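Local coordinates for protein ferulic acid decarboxylase 1 (Candida dubliniensis, PDB 4ZAD) that probably catalyses the reversible, prenylated-FMN-dependent decarboxylation of aromatic acids such as ferulic, p-coumaric and cinnamic acid to vinyl products, at residues E19-E24 and K46-L51; P50-L55 and F68-C73; P98-I103 and V356-T361; F216-G221 and M270-Y275. All coordinates share one frame; numbering follows the deposited sequence.

Contact 1. Residues E19-E24 and K46-L51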
loop_
_atom_site.group_PDB
_atom_site.type_symbol
_atom_site.label_atom_id
_atom_site.label_comp_id
_atom_site.label_asym_id
_atom_site.label_seq_id
_atom_site.Cartn_x
_atom_site.Cartn_y
_atom_site.Cartn_z
ATOM N N GLU A 19 29.748 5.789 -8.953
ATOM C CA GLU A 19 28.837 4.653 -8.868
ATOM C C GLU A 19 27.857 4.644 -10.020
ATOM O O GLU A 19 27.134 3.660 -10.221
ATOM C CB GLU A 19 28.140 4.598 -7.505
ATOM C CG GLU A 19 29.008 3.861 -6.459
ATOM C CD GLU A 19 28.397 3.763 -5.054
ATOM O OE1 GLU A 19 27.203 4.140 -4.875
ATOM O OE2 GLU A 19 29.147 3.318 -4.138
ATOM N N GLY A 20 27.861 5.732 -10.797
ATOM C CA GLY A 20 26.950 5.877 -11.942
ATOM C C GLY A 20 25.576 6.377 -11.527
ATOM O O GLY A 20 24.581 6.139 -12.213
ATOM N N ASP A 21 25.540 7.080 -10.407
ATOM C CA ASP A 21 24.303 7.543 -9.841
ATOM C C ASP A 21 24.199 9.063 -9.819
ATOM O O ASP A 21 23.432 9.615 -9.063
ATOM C CB ASP A 21 24.199 6.969 -8.450
ATOM C CG ASP A 21 22.857 7.131 -7.858
ATOM O OD1 ASP A 21 21.859 7.051 -8.590
ATOM O OD2 ASP A 21 22.809 7.315 -6.633
ATOM N N LEU A 22 24.957 9.715 -10.701
ATOM C CA LEU A 22 24.930 11.175 -10.909
ATOM C C LEU A 22 24.952 11.576 -12.412
ATOM O O LEU A 22 25.788 11.102 -13.190
ATOM C CB LEU A 22 26.132 11.802 -10.226
ATOM C CG LEU A 22 26.084 13.320 -10.176
ATOM C CD1 LEU A 22 25.160 13.778 -9.041
ATOM C CD2 LEU A 22 27.487 13.844 -10.005
ATOM N N ILE A 23 24.050 12.467 -12.801
ATOM C CA ILE A 23 24.043 13.035 -14.146
ATOM C C ILE A 23 24.288 14.529 -14.073
ATOM O O ILE A 23 23.493 15.244 -13.468
ATOM C CB ILE A 23 22.682 12.756 -14.830
ATOM C CG1 ILE A 23 22.570 11.253 -15.173
ATOM C CG2 ILE A 23 22.516 13.560 -16.084
ATOM C CD1 ILE A 23 23.775 10.632 -15.991
ATOM N N GLU A 24 25.400 14.995 -14.636
ATOM C CA GLU A 24 25.598 16.430 -14.804
ATOM C C GLU A 24 24.675 16.861 -15.952
ATOM O O GLU A 24 24.622 16.198 -16.984
ATOM C CB GLU A 24 27.068 16.822 -15.110
ATOM C CG GLU A 24 28.153 16.139 -14.215
ATOM C CD GLU A 24 29.390 17.009 -13.909
ATOM O OE1 GLU A 24 29.333 18.244 -14.093
ATOM O OE2 GLU A 24 30.430 16.464 -13.453
ATOM N N LYS A 46 13.439 6.857 -9.828
ATOM C CA LYS A 46 14.659 6.361 -9.156
ATOM C C LYS A 46 15.871 6.491 -10.054
ATOM O O LYS A 46 16.752 5.644 -10.070
ATOM C CB LYS A 46 14.521 4.921 -8.633
ATOM C CG LYS A 46 13.407 4.660 -7.588
ATOM C CD LYS A 46 13.543 3.212 -7.099
ATOM C CE LYS A 46 12.346 2.681 -6.305
ATOM N NZ LYS A 46 12.638 1.263 -5.828
ATOM N N LEU A 47 15.892 7.600 -10.778
ATOM C CA LEU A 47 16.965 7.963 -11.671
ATOM C C LEU A 47 18.102 8.579 -10.871
ATOM O O LEU A 47 17.985 8.800 -9.649
ATOM C CB LEU A 47 16.446 8.990 -12.716
ATOM C CG LEU A 47 15.226 8.566 -13.571
ATOM C CD1 LEU A 47 14.694 9.675 -14.494
ATOM C CD2 LEU A 47 15.533 7.269 -14.369
ATOM N N ALA A 48 19.190 8.874 -11.583
ATOM C CA ALA A 48 20.377 9.460 -10.994
ATOM C C ALA A 48 20.122 10.893 -10.487
ATOM O O ALA A 48 19.258 11.616 -10.979
ATOM C CB ALA A 48 21.551 9.432 -12.004
ATOM N N ALA A 49 20.902 11.283 -9.492
ATOM C CA ALA A 49 20.768 12.603 -8.898
ATOM C C ALA A 49 21.277 13.583 -9.932
ATOM O O ALA A 49 22.360 13.380 -10.457
ATOM C CB ALA A 49 21.596 12.708 -7.601
ATOM N N PRO A 50 20.499 14.638 -10.226
ATOM C CA PRO A 50 20.940 15.640 -11.177
ATOM C C PRO A 50 21.764 16.768 -10.550
ATOM O O PRO A 50 21.319 17.453 -9.634
ATOM C CB PRO A 50 19.625 16.183 -11.740
ATOM C CG PRO A 50 18.672 16.051 -10.648
ATOM C CD PRO A 50 19.108 14.875 -9.808
ATOM N N LEU A 51 22.972 16.928 -11.048
ATOM C CA LEU A 51 23.742 18.110 -10.826
ATOM C C LEU A 51 23.408 19.113 -11.958
ATOM O O LEU A 51 23.598 18.833 -13.149
ATOM C CB LEU A 51 25.212 17.742 -10.801
ATOM C CG LEU A 51 26.221 18.820 -10.435
ATOM C CD1 LEU A 51 25.847 19.599 -9.187
ATOM C CD2 LEU A 51 27.608 18.164 -10.290
#
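Leu51 lies against two side chains of segment 19-24 with a single methyl. Its CD2 is 4.3 Å from Leu22 CD2 and 4.2 Å from Glu24 OE1; Leu51 and Glu24 run side by side and point the same way, so an apolar branch lines the flank of an acid. With CG anti to the backbone N (chi1 -174°), the leucine leans along the sheet face it shares with Leu22, Glu24 and Ala49. Ala48, just before the strand, aims its methyl at the neighbouring strand: CB comes to 3.5 Å from Asp21 C and to 3.8 Å from Ile23 CG1, so it fills the place where the two strands begin to pair. The Ile23 side chain points to the opposite face, while its backbone carries the regular link: its N-H goes to Ala49 O (3.0 Å, 164°) and its O accepts the N-H of Leu51, the alternating donor and acceptor use of a parallel pair; Ala49 N to Asp21 O (3.1 Å) closes the set. Ala49 O is also approached by Leu22 CD1 at 3.2 Å, a methyl close to this carbonyl oxygen. Helix 34-45 connects the two strands, making this the strand pair of a beta-alpha-beta crossover. The buried carboxylate of Asp21 is held by salt bridges to Arg78 and Arg86. Tyr512 of the second subunit packs on Ile23 and bonds to Ala48 O. Backbone bonds therefore set the register, small apolar groups fill the space between, the Asp21 carboxylate is satisfied by arginines of its own chain and the Ala48 carbonyl by the second subunit.

Contact 2. Residues P50-L55 and F68-C73; sequences PLFNNL and FRILGC
Phe52 and Ile70 face each other as a hydrogen-bonded antiparallel pair, and the close-packed half of this contact is built on them. Phe52 N gives a short, straight bond to Ile70 O (2.7 Å, 172°), and Ile70 N returns one to Phe52 O on a lone pair in the carbonyl plane. The Phe52 ring turns its edge to the Ile70 carbonyl, with CD1 3.1 Å from Ile70 O, and CD1 also rests on Ile70 CB. Farther along, Leu55 comes down onto Ile70 from beyond the strand end: CD1 of Leu55 lies 3.4 Å from Ile70 CD1, the two side chains crossing at about a right angle. At the other end Pro50 O takes the N-H of Gly72 (2.9 Å), while the proline CD sits 3.4 Å from Gly72 O. The more solvent-accessible side is that of Asn53 and Arg69. Here the stem of Arg69 still keeps close to the backbone: CB lies 3.1 Å from Phe52 O, and CG, anti to the carbonyl carbon (chi1 -75°), 3.5 Å from Asn53 CA. Bends at the second and third torsions redirect only the guanidinium end, and the two side chains, both partly exposed, meet toward solvent. Helix 34-45 lies on the Phe52 face, where Ile38 meets the ring and Val35 meets Leu55. On the other face Leu51 and Leu71 both touch Ile317 of strand 317-319, which follows strand 69-71 in the four-stranded mixed sheet, while strand 22-25 flanks strand 49-52 on its far side.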
loop_
_atom_site.group_PDB
_atom_site.type_symbol
_atom_site.label_atom_id
_atom_site.label_comp_id
_atom_site.label_asym_id
_atom_site.label_seq_id
_atom_site.Cartn_x
_atom_site.Cartn_y
_atom_site.Cartn_z
ATOM N N PRO A 50 20.499 14.638 -10.226
ATOM C CA PRO A 50 20.940 15.640 -11.177
ATOM C C PRO A 50 21.764 16.768 -10.550
ATOM O O PRO A 50 21.319 17.453 -9.634
ATOM C CB PRO A 50 19.625 16.183 -11.740
ATOM C CG PRO A 50 18.672 16.051 -10.648
ATOM C CD PRO A 50 19.108 14.875 -9.808
ATOM N N LEU A 51 22.972 16.928 -11.048
ATOM C CA LEU A 51 23.742 18.110 -10.826
ATOM C C LEU A 51 23.408 19.113 -11.958
ATOM O O LEU A 51 23.598 18.833 -13.149
ATOM C CB LEU A 51 25.212 17.742 -10.801
ATOM C CG LEU A 51 26.221 18.820 -10.435
ATOM C CD1 LEU A 51 25.847 19.599 -9.187
ATOM C CD2 LEU A 51 27.608 18.164 -10.290
ATOM N N PHE A 52 22.876 20.267 -11.577
ATOM C CA PHE A 52 22.525 21.298 -12.519
ATOM C C PHE A 52 23.663 22.276 -12.585
ATOM O O PHE A 52 23.813 23.091 -11.680
ATOM C CB PHE A 52 21.310 22.060 -12.036
ATOM C CG PHE A 52 20.076 21.264 -12.003
ATOM C CD1 PHE A 52 19.718 20.591 -10.870
ATOM C CD2 PHE A 52 19.255 21.198 -13.116
ATOM C CE1 PHE A 52 18.577 19.866 -10.841
ATOM C CE2 PHE A 52 18.114 20.488 -13.083
ATOM C CZ PHE A 52 17.771 19.816 -11.944
ATOM N N ASN A 53 24.457 22.195 -13.655
ATOM C CA ASN A 53 25.585 23.107 -13.862
ATOM C C ASN A 53 25.198 24.422 -14.560
ATOM O O ASN A 53 25.909 25.412 -14.441
ATOM C CB ASN A 53 26.686 22.436 -14.679
ATOM C CG ASN A 53 27.284 21.197 -14.012
ATOM O OD1 ASN A 53 27.724 20.281 -14.717
ATOM N ND2 ASN A 53 27.340 21.170 -12.677
ATOM N N ASN A 54 24.091 24.441 -15.299
ATOM C CA ASN A 54 23.744 25.610 -16.123
ATOM C C ASN A 54 22.329 26.038 -15.843
ATOM O O ASN A 54 21.421 25.675 -16.554
ATOM C CB ASN A 54 23.940 25.281 -17.620
ATOM C CG ASN A 54 23.787 26.515 -18.562
ATOM O OD1 ASN A 54 23.604 27.666 -18.134
ATOM N ND2 ASN A 54 23.872 26.248 -19.861
ATOM N N LEU A 55 22.165 26.794 -14.763
ATOM C CA LEU A 55 20.872 27.337 -14.369
ATOM C C LEU A 55 20.651 28.676 -15.086
ATOM O O LEU A 55 21.631 29.344 -15.460
ATOM C CB LEU A 55 20.829 27.510 -12.848
ATOM C CG LEU A 55 20.520 26.265 -12.000
ATOM C CD1 LEU A 55 20.593 26.594 -10.506
ATOM C CD2 LEU A 55 19.154 25.692 -12.330
ATOM N N PHE A 68 24.706 29.980 -8.136
ATOM C CA PHE A 68 25.265 28.694 -7.678
ATOM C C PHE A 68 24.696 27.631 -8.623
ATOM O O PHE A 68 23.784 27.928 -9.420
ATOM C CB PHE A 68 24.893 28.382 -6.229
ATOM C CG PHE A 68 23.497 28.762 -5.874
ATOM C CD1 PHE A 68 22.434 27.964 -6.251
ATOM C CD2 PHE A 68 23.248 29.921 -5.165
ATOM C CE1 PHE A 68 21.129 28.322 -5.949
ATOM C CE2 PHE A 68 21.958 30.303 -4.850
ATOM C CZ PHE A 68 20.885 29.513 -5.245
ATOM N N ARG A 69 25.256 26.426 -8.561
ATOM C CA ARG A 69 24.663 25.243 -9.214
ATOM C C ARG A 69 23.731 24.601 -8.220
ATOM O O ARG A 69 23.776 24.933 -7.042
ATOM C CB ARG A 69 25.730 24.198 -9.573
ATOM C CG ARG A 69 26.600 24.549 -10.793
ATOM C CD ARG A 69 28.110 24.530 -10.481
ATOM N NE ARG A 69 28.710 23.192 -10.529
ATOM C CZ ARG A 69 29.870 22.864 -9.955
ATOM N NH1 ARG A 69 30.561 23.742 -9.250
ATOM N NH2 ARG A 69 30.338 21.636 -10.064
ATOM N N ILE A 70 22.917 23.657 -8.682
ATOM C CA ILE A 70 22.044 22.874 -7.792
ATOM C C ILE A 70 22.276 21.366 -7.937
ATOM O O ILE A 70 22.269 20.844 -9.051
ATOM C CB ILE A 70 20.545 23.217 -8.000
ATOM C CG1 ILE A 70 20.282 24.660 -7.534
ATOM C CG2 ILE A 70 19.626 22.210 -7.230
ATOM C CD1 ILE A 70 18.909 25.192 -7.928
ATOM N N LEU A 71 22.522 20.672 -6.820
ATOM C CA LEU A 71 22.430 19.204 -6.787
ATOM C C LEU A 71 21.041 18.893 -6.294
ATOM O O LEU A 71 20.609 19.454 -5.292
ATOM C CB LEU A 71 23.444 18.587 -5.825
ATOM C CG LEU A 71 23.373 17.066 -5.717
ATOM C CD1 LEU A 71 23.596 16.430 -7.072
ATOM C CD2 LEU A 71 24.362 16.521 -4.707
ATOM N N GLY A 72 20.339 17.997 -6.978
ATOM C CA GLY A 72 19.000 17.587 -6.558
ATOM C C GLY A 72 18.883 16.114 -6.159
ATOM O O GLY A 72 19.705 15.300 -6.511
ATOM N N CYS A 73 17.856 15.760 -5.415
ATOM C CA CYS A 73 17.690 14.367 -5.026
ATOM C C CYS A 73 18.820 13.745 -4.222
ATOM O O CYS A 73 19.080 12.565 -4.393
ATOM C CB CYS A 73 17.504 13.512 -6.268
ATOM S SG CYS A 73 16.143 14.019 -7.132
#

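Contact 3. Residues P98-I103 and V356-T361; sequences PMKEII and VEDVFT
The Phe360 ring is approached obliquely by two side chains of helix 99-103. Met99 CG comes to 4.3 Å from Phe360 CE1, and Ile103 CD1 to 4.4 Å from Phe360 CD1, so the ring reaches between residues one helical turn apart. Its CG stands anti to the backbone N (chi1 179°), which carries the ring out from the strand to the helix. Phe423 stacks on this ring and Tyr363 meets it edge to face, making the phenylalanine part of a small aromatic cluster. The second flat group is the Asp358 carboxylate. Lys100, with a chain bent at its second and fourth torsions, brings NZ to Asp358 OD2 at 2.9 Å, on the syn lone pair; the bond from the same NZ to OD1 is weak, at 3.4 Å. OD1 also forms a salt bridge with Lys343, so two lysines share one buried acid. Glu357 O lies only 2.9 Å from Asp358 OD1, two acceptors whose repulsion the nearby cations would probably ease. The helix passes the strand at 105°, their axes 10.2 Å apart, and the gap is bridged mainly by side chains. The arrangement is that of a helix laid nearly at a right angle across an outermost strand of a mixed sheet, with a salt bridge beside an apolar patch. Here it joins the N-terminal and C-terminal family regions of a UbiD-type decarboxylase.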
loop_
_atom_site.group_PDB
_atom_site.type_symbol
_atom_site.label_atom_id
_atom_site.label_comp_id
_atom_site.label_asym_id
_atom_site.label_seq_id
_atom_site.Cartn_x
_atom_site.Cartn_y
_atom_site.Cartn_z
ATOM N N PRO A 98 21.711 -1.728 3.571
ATOM C CA PRO A 98 20.296 -1.471 3.500
ATOM C C PRO A 98 19.814 -0.687 4.701
ATOM O O PRO A 98 20.533 -0.561 5.701
ATOM C CB PRO A 98 19.671 -2.875 3.494
ATOM C CG PRO A 98 20.765 -3.842 3.739
ATOM C CD PRO A 98 22.002 -3.094 4.030
ATOM N N MET A 99 18.575 -0.215 4.605
ATOM C CA MET A 99 18.085 0.818 5.486
ATOM C C MET A 99 17.961 0.366 6.902
ATOM O O MET A 99 18.235 1.142 7.806
ATOM C CB MET A 99 16.745 1.374 4.991
ATOM C CG MET A 99 16.141 2.520 5.868
ATOM S SD MET A 99 17.222 3.915 6.079
ATOM C CE MET A 99 16.071 5.273 6.276
ATOM N N LYS A 100 17.551 -0.877 7.102
ATOM C CA LYS A 100 17.433 -1.456 8.450
ATOM C C LYS A 100 18.763 -1.416 9.160
ATOM O O LYS A 100 18.830 -1.178 10.356
ATOM C CB LYS A 100 16.911 -2.883 8.378
ATOM C CG LYS A 100 16.819 -3.597 9.726
ATOM C CD LYS A 100 18.055 -4.468 10.039
ATOM C CE LYS A 100 17.732 -5.597 11.081
ATOM N NZ LYS A 100 17.287 -5.060 12.412
ATOM N N GLU A 101 19.833 -1.602 8.405
ATOM C CA GLU A 101 21.179 -1.619 8.963
ATOM C C GLU A 101 21.702 -0.201 9.157
ATOM O O GLU A 101 22.333 0.082 10.189
ATOM C CB GLU A 101 22.110 -2.491 8.095
ATOM C CG GLU A 101 21.601 -3.940 8.069
ATOM C CD GLU A 101 22.485 -4.938 7.314
ATOM O OE1 GLU A 101 22.112 -5.360 6.183
ATOM O OE2 GLU A 101 23.532 -5.328 7.884
ATOM N N ILE A 102 21.416 0.685 8.192
ATOM C CA ILE A 102 21.712 2.124 8.332
ATOM C C ILE A 102 21.128 2.612 9.652
ATOM O O ILE A 102 21.813 3.283 10.408
ATOM C CB ILE A 102 21.067 3.001 7.229
ATOM C CG1 ILE A 102 21.621 2.671 5.829
ATOM C CG2 ILE A 102 21.274 4.468 7.539
ATOM C CD1 ILE A 102 20.713 3.134 4.672
ATOM N N ILE A 103 19.870 2.255 9.921
ATOM C CA ILE A 103 19.234 2.536 11.217
ATOM C C ILE A 103 19.993 1.883 12.371
ATOM O O ILE A 103 20.175 2.515 13.412
ATOM C CB ILE A 103 17.741 2.111 11.248
ATOM C CG1 ILE A 103 16.919 2.924 10.242
ATOM C CG2 ILE A 103 17.158 2.260 12.645
ATOM C CD1 ILE A 103 15.526 2.469 10.100
ATOM N N VAL A 356 10.251 -5.176 21.236
ATOM C CA VAL A 356 10.271 -4.431 19.973
ATOM C C VAL A 356 11.515 -4.733 19.195
ATOM O O VAL A 356 12.613 -4.354 19.607
ATOM C CB VAL A 356 10.231 -2.909 20.162
ATOM C CG1 VAL A 356 10.452 -2.201 18.792
ATOM C CG2 VAL A 356 8.944 -2.477 20.804
ATOM N N GLU A 357 11.350 -5.343 18.025
ATOM C CA GLU A 357 12.499 -5.724 17.203
ATOM C C GLU A 357 13.011 -4.618 16.307
ATOM O O GLU A 357 14.206 -4.547 16.028
ATOM C CB GLU A 357 12.158 -6.930 16.345
ATOM C CG GLU A 357 12.357 -8.255 17.099
ATOM C CD GLU A 357 11.968 -9.476 16.263
ATOM O OE1 GLU A 357 12.264 -9.488 15.041
ATOM O OE2 GLU A 357 11.362 -10.418 16.831
ATOM N N ASP A 358 12.102 -3.767 15.841
ATOM C CA ASP A 358 12.388 -2.770 14.803
ATOM C C ASP A 358 11.187 -1.851 14.678
ATOM O O ASP A 358 10.075 -2.232 15.033
ATOM C CB ASP A 358 12.655 -3.446 13.458
ATOM C CG ASP A 358 14.136 -3.686 13.179
ATOM O OD1 ASP A 358 15.016 -2.979 13.733
ATOM O OD2 ASP A 358 14.423 -4.592 12.375
ATOM N N VAL A 359 11.423 -0.624 14.231
ATOM C CA VAL A 359 10.356 0.287 13.869
ATOM C C VAL A 359 10.743 0.965 12.569
ATOM O O VAL A 359 11.923 1.180 12.303
ATOM C CB VAL A 359 10.057 1.352 14.971
ATOM C CG1 VAL A 359 10.039 0.711 16.352
ATOM C CG2 VAL A 359 11.029 2.514 14.918
ATOM N N PHE A 360 9.753 1.297 11.747
ATOM C CA PHE A 360 10.025 1.952 10.501
ATOM C C PHE A 360 8.807 2.668 10.054
ATOM O O PHE A 360 7.700 2.223 10.340
ATOM C CB PHE A 360 10.404 0.936 9.449
ATOM C CG PHE A 360 10.685 1.534 8.110
ATOM C CD1 PHE A 360 11.706 2.427 7.964
ATOM C CD2 PHE A 360 9.919 1.197 7.017
ATOM C CE1 PHE A 360 11.996 2.970 6.736
ATOM C CE2 PHE A 360 10.156 1.760 5.802
ATOM C CZ PHE A 360 11.211 2.659 5.653
ATOM N N THR A 361 9.033 3.804 9.388
ATOM C CA THR A 361 7.968 4.652 8.829
ATOM C C THR A 361 7.826 4.315 7.362
ATOM O O THR A 361 8.683 4.701 6.551
ATOM C CB THR A 361 8.309 6.136 8.873
ATOM O OG1 THR A 361 9.644 6.301 8.390
ATOM C CG2 THR A 361 8.162 6.709 10.272
#

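Contact 4. Residues F216-G221 and M270-Y275; sequences FALCFG and MVFEGY
Phe216 to Phe220 pair with Met270 to Gly274 as neighbouring antiparallel strands of the large sheet in the Rift-related region, buried between strands 162-166 and 300-312. Six backbone hydrogen bonds join them in three pairs, Phe216 with Gly274, Leu218 with Phe272 and Phe220 with Met270. The last includes the shortest, Phe220 N to Met270 O at 2.6 Å. Aromatic groups dominate one face. Phe220 drives its edge into the face of Phe272, CE2 3.8 Å above the centre of that ring and the planes at 74°, a T-shaped stack. Beside it Leu218 CB rests on Phe272 CB at 3.8 Å. Phe216 takes the crowded rotamer (chi1 88°), its CG between the backbone N and the carbonyl carbon, which swings the ring across the neighbouring strand. The ring lies over Gly274, where a side chain would project, with Phe216 CE2 3.3 Å from Gly274 CA and Gly274 N over its face near the rim. Smaller groups occupy the opposite face: Ala217 CB is 4.1 Å from Val271 CG1, and Cys219 SG is 4.2 Å from Val271 CG2. Glu273, also on that face, sends its carboxylate to Thr259 and the Glu258 backbone. Phe220 lies about 9 Å, side chain to ligand, from the prenylated flavin, so the pair is near the cofactor pocket. Such antiparallel strands form the beta scaffold of the FMN-binding Rift-related region of UbiD enzymes.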
loop_
_atom_site.group_PDB
_atom_site.type_symbol
_atom_site.label_atom_id
_atom_site.label_comp_id
_atom_site.label_asym_id
_atom_site.label_seq_id
_atom_site.Cartn_x
_atom_site.Cartn_y
_atom_site.Cartn_z
ATOM N N PHE A 216 22.633 33.429 13.929
ATOM C CA PHE A 216 22.447 32.233 13.146
ATOM C C PHE A 216 23.479 32.108 12.038
ATOM O O PHE A 216 23.996 33.096 11.556
ATOM C CB PHE A 216 21.031 32.179 12.556
ATOM C CG PHE A 216 20.888 32.864 11.231
ATOM C CD1 PHE A 216 21.148 32.186 10.054
ATOM C CD2 PHE A 216 20.463 34.170 11.155
ATOM C CE1 PHE A 216 20.998 32.813 8.817
ATOM C CE2 PHE A 216 20.323 34.804 9.932
ATOM C CZ PHE A 216 20.575 34.123 8.764
ATOM N N ALA A 217 23.761 30.860 11.659
ATOM C CA ALA A 217 24.405 30.544 10.382
ATOM C C ALA A 217 23.485 29.567 9.665
ATOM O O ALA A 217 22.728 28.844 10.292
ATOM C CB ALA A 217 25.812 29.945 10.557
ATOM N N LEU A 218 23.513 29.612 8.352
ATOM C CA LEU A 218 22.719 28.781 7.517
ATOM C C LEU A 218 23.709 28.253 6.507
ATOM O O LEU A 218 24.256 29.028 5.742
ATOM C CB LEU A 218 21.632 29.597 6.813
ATOM C CG LEU A 218 20.925 28.826 5.665
ATOM C CD1 LEU A 218 20.186 27.530 6.220
ATOM C CD2 LEU A 218 19.987 29.703 4.866
ATOM N N CYS A 219 23.934 26.938 6.511
ATOM C CA CYS A 219 25.094 26.325 5.845
ATOM C C CYS A 219 24.632 25.410 4.743
ATOM O O CYS A 219 23.817 24.530 4.984
ATOM C CB CYS A 219 25.934 25.556 6.863
ATOM S SG CYS A 219 26.471 26.546 8.337
ATOM N N PHE A 220 25.128 25.608 3.527
ATOM C CA PHE A 220 24.719 24.740 2.380
ATOM C C PHE A 220 25.872 23.855 1.949
ATOM O O PHE A 220 27.033 24.287 1.965
ATOM C CB PHE A 220 24.243 25.578 1.196
ATOM C CG PHE A 220 23.082 26.447 1.517
ATOM C CD1 PHE A 220 21.815 25.930 1.560
ATOM C CD2 PHE A 220 23.254 27.773 1.793
ATOM C CE1 PHE A 220 20.748 26.723 1.891
ATOM C CE2 PHE A 220 22.189 28.569 2.124
ATOM C CZ PHE A 220 20.943 28.046 2.168
ATOM N N GLY A 221 25.565 22.611 1.607
ATOM C CA GLY A 221 26.607 21.667 1.211
ATOM C C GLY A 221 27.514 21.286 2.356
ATOM O O GLY A 221 28.700 21.098 2.197
ATOM N N MET A 270 28.398 27.080 0.913
ATOM C CA MET A 270 28.031 28.459 1.205
ATOM C C MET A 270 27.510 28.537 2.613
ATOM O O MET A 270 26.710 27.654 3.029
ATOM C CB MET A 270 26.889 28.974 0.304
ATOM C CG MET A 270 27.197 29.162 -1.161
ATOM S SD MET A 270 25.738 29.535 -2.125
ATOM C CE MET A 270 25.018 27.903 -2.209
ATOM N N VAL A 271 27.908 29.626 3.302
ATOM C CA VAL A 271 27.442 29.927 4.645
ATOM C C VAL A 271 26.817 31.303 4.642
ATOM O O VAL A 271 27.364 32.230 4.087
ATOM C CB VAL A 271 28.582 29.860 5.715
ATOM C CG1 VAL A 271 28.053 30.281 7.092
ATOM C CG2 VAL A 271 29.171 28.449 5.791
ATOM N N PHE A 272 25.642 31.408 5.238
ATOM C CA PHE A 272 24.895 32.643 5.343
ATOM C C PHE A 272 24.934 32.963 6.841
ATOM O O PHE A 272 24.704 32.077 7.650
ATOM C CB PHE A 272 23.438 32.406 4.945
ATOM C CG PHE A 272 23.162 32.365 3.453
ATOM C CD1 PHE A 272 24.143 32.092 2.511
ATOM C CD2 PHE A 272 21.880 32.553 2.997
ATOM C CE1 PHE A 272 23.852 32.054 1.144
ATOM C CE2 PHE A 272 21.586 32.504 1.605
ATOM C CZ PHE A 272 22.578 32.257 0.702
ATOM N N GLU A 273 25.225 34.206 7.212
ATOM C CA GLU A 273 25.303 34.603 8.623
ATOM C C GLU A 273 24.360 35.728 8.894
ATOM O O GLU A 273 24.296 36.644 8.091
ATOM C CB GLU A 273 26.710 35.110 8.965
ATOM C CG GLU A 273 27.836 34.141 8.587
ATOM C CD GLU A 273 29.193 34.719 8.882
ATOM O OE1 GLU A 273 29.264 35.817 9.478
ATOM O OE2 GLU A 273 30.200 34.072 8.546
ATOM N N GLY A 274 23.665 35.717 10.032
ATOM C CA GLY A 274 22.845 36.889 10.383
ATOM C C GLY A 274 22.186 36.913 11.751
ATOM O O GLY A 274 22.763 36.481 12.710
ATOM N N TYR A 275 20.977 37.456 11.826
ATOM C CA TYR A 275 20.191 37.492 13.053
ATOM C C TYR A 275 18.799 36.978 12.772
ATOM O O TYR A 275 18.085 37.526 11.906
ATOM C CB TYR A 275 20.078 38.925 13.598
ATOM C CG TYR A 275 21.346 39.459 14.213
ATOM C CD1 TYR A 275 21.906 38.869 15.362
ATOM C CD2 TYR A 275 22.009 40.549 13.648
ATOM C CE1 TYR A 275 23.102 39.368 15.922
ATOM C CE2 TYR A 275 23.190 41.042 14.197
ATOM C CZ TYR A 275 23.722 40.458 15.325
ATOM O OH TYR A 275 24.878 40.981 15.857
#

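Contacts 1 and 2 share Pro50 and Leu51 and tie strand 49-52 to its two neighbours in one mixed sheet, parallel on one side and antiparallel on the other. Contact 1 is the more exposed, reaching solvent and the second subunit, whereas contact 2 is largely buried. Contact 4, buried in a different sheet, touches contact 2 where Phe68 CD2 meets Met270 SD at 3.9 Å, linking the N-terminal and Rift-related regions. All three rely on backbone bonding; contact 4 alone adds an aromatic stack between its segments. Contact 3 stands apart, its centre 26 to 32 Å from the others, and joins helix to strand mainly by side chains, including an ion pair to a buried aspartate.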